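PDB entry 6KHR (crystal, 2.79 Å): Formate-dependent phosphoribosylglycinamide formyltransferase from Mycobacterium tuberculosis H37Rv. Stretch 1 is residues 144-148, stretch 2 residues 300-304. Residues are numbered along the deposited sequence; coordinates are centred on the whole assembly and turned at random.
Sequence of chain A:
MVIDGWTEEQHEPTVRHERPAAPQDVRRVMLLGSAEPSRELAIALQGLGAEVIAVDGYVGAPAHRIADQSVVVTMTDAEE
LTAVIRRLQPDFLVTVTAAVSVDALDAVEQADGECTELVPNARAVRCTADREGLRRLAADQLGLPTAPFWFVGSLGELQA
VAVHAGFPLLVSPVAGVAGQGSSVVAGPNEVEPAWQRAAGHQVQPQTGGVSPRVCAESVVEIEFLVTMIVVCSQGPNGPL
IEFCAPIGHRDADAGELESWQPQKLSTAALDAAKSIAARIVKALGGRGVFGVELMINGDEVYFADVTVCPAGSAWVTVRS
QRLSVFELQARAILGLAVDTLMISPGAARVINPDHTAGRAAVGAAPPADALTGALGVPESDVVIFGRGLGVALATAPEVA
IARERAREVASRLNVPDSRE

Stretch 1 (144-148) LPTAP
Stretch 2 (300-304) EVYFA

A single carbonyl oxygen, that of P145, accepts the only hydrogen bond between these two stretches, whose touching residues are at least 155 apart in one chain, and also meets a CA-H group. The hydrogen bond, from F303 N to P145 O, is 2.8 Å long and nearly straight at 166°; the CA-H...O contact, from Y302 CA to P145 O, spans 3.5 Å with an angle of 137° at the hydrogen.

Stretch 2 is an extended strand, with phi/psi from -124/132 at V301 through -119/137 at Y302 to -72/130 at F303; A304 departs at -114/-39. Stretch 1 is extended but belongs to no regular strand: L144, P145 and A147 lie near -80/140, T146 at -130/178. It runs across the strand, neither parallel nor antiparallel. The closest CA pair is T146 with Y302, 4.7 Å apart. Proline has no amide hydrogen to offer, yet its carbonyl remains a full acceptor, so P145 suits a place where the strand supplies the donor. Its CA-to-CB bond points sideways, and the ring, C-gamma endo, brings CG to 3.3 Å from V301 O.

T146 adopts chi1 p (44°). Its methyl CG2 approaches F303 O at 3.4 Å and, at 3.9 Å from F303 CD2, packs at that ring's edge, near its plane. F303 starts toward stretch 1, but with chi1 t (175°) and chi2 77° its end leads away; this buried aromatic nevertheless has 74 Å² covered by stretch 1, the largest area of any residue. The CA-to-CB bond of Y302 points sideways; chi1 m (-58°) and chi2 88° set the flat ring's edge beside T146 O, 3.5 Å from CD2, which lies 3.8 Å from A147 N. The small A147 methyl fits nearby, CB 4.9 Å from Y302 CD2. Altogether 287 Å² is buried, both sides summed.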

# COMPACT_ATOMS: atom_id res chain seq x y z
N LEU A 144 -30.58 -0.73 -18.18
CA LEU A 144 -29.72 -1.73 -17.56
C LEU A 144 -30.56 -2.88 -17.01
O LEU A 144 -31.66 -2.66 -16.50
CB LEU A 144 -28.88 -1.09 -16.44
CG LEU A 144 -27.53 -0.41 -16.72
CD1 LEU A 144 -27.35 -0.01 -18.18
CD2 LEU A 144 -27.34 0.80 -15.81
N PRO A 145 -30.05 -4.11 -17.10
CA PRO A 145 -30.82 -5.27 -16.63
C PRO A 145 -30.64 -5.45 -15.13
O PRO A 145 -29.53 -5.44 -14.61
CB PRO A 145 -30.19 -6.44 -17.40
CG PRO A 145 -28.73 -6.04 -17.53
CD PRO A 145 -28.72 -4.51 -17.62
N THR A 146 -31.76 -5.52 -14.46
CA THR A 146 -31.76 -5.77 -13.01
C THR A 146 -32.73 -6.89 -12.71
O THR A 146 -33.34 -7.42 -13.61
CB THR A 146 -32.28 -4.56 -12.25
OG1 THR A 146 -33.43 -4.09 -12.94
CG2 THR A 146 -31.32 -3.40 -12.25
N ALA A 147 -32.81 -7.27 -11.45
CA ALA A 147 -33.81 -8.25 -11.02
C ALA A 147 -35.13 -7.50 -10.96
O ALA A 147 -35.12 -6.34 -10.63
CB ALA A 147 -33.45 -8.76 -9.66
N PRO A 148 -36.26 -8.10 -11.34
CA PRO A 148 -37.54 -7.42 -11.29
C PRO A 148 -37.82 -6.81 -9.92
O PRO A 148 -37.73 -7.49 -8.97
CB PRO A 148 -38.48 -8.57 -11.60
CG PRO A 148 -37.68 -9.40 -12.52
CD PRO A 148 -36.33 -9.43 -11.87
N GLU A 300 -26.04 -14.53 -17.73
CA GLU A 300 -26.81 -13.34 -17.35
C GLU A 300 -26.10 -12.47 -16.34
O GLU A 300 -25.62 -13.00 -15.40
CB GLU A 300 -28.16 -13.80 -16.81
CG GLU A 300 -28.72 -14.92 -17.63
CD GLU A 300 -29.26 -14.44 -18.95
OE1 GLU A 300 -29.83 -15.23 -19.68
OE2 GLU A 300 -29.11 -13.27 -19.21
N VAL A 301 -26.12 -11.16 -16.56
CA VAL A 301 -25.52 -10.22 -15.63
C VAL A 301 -26.59 -9.22 -15.22
O VAL A 301 -27.34 -8.71 -16.07
CB VAL A 301 -24.31 -9.52 -16.26
CG1 VAL A 301 -23.67 -8.55 -15.26
CG2 VAL A 301 -23.30 -10.59 -16.71
N TYR A 302 -26.68 -8.97 -13.92
CA TYR A 302 -27.65 -8.05 -13.36
C TYR A 302 -26.92 -6.93 -12.63
O TYR A 302 -25.95 -7.16 -11.91
CB TYR A 302 -28.59 -8.74 -12.39
CG TYR A 302 -29.37 -9.88 -12.98
CD1 TYR A 302 -28.85 -11.17 -12.99
CD2 TYR A 302 -30.63 -9.68 -13.51
CE1 TYR A 302 -29.57 -12.23 -13.53
CE2 TYR A 302 -31.35 -10.72 -14.04
CZ TYR A 302 -30.83 -12.00 -14.05
OH TYR A 302 -31.56 -13.04 -14.58
N PHE A 303 -27.40 -5.72 -12.85
CA PHE A 303 -26.98 -4.60 -12.04
C PHE A 303 -27.59 -4.71 -10.65
O PHE A 303 -28.79 -4.90 -10.52
CB PHE A 303 -27.41 -3.29 -12.71
CG PHE A 303 -27.11 -2.10 -11.89
CD1 PHE A 303 -25.80 -1.62 -11.82
CD2 PHE A 303 -28.11 -1.48 -11.15
CE1 PHE A 303 -25.50 -0.50 -11.06
CE2 PHE A 303 -27.82 -0.38 -10.38
CZ PHE A 303 -26.51 0.12 -10.34
N ALA A 304 -26.76 -4.57 -9.62
CA ALA A 304 -27.32 -4.48 -8.28
C ALA A 304 -27.09 -3.14 -7.61
O ALA A 304 -27.99 -2.65 -6.92
CB ALA A 304 -26.76 -5.58 -7.37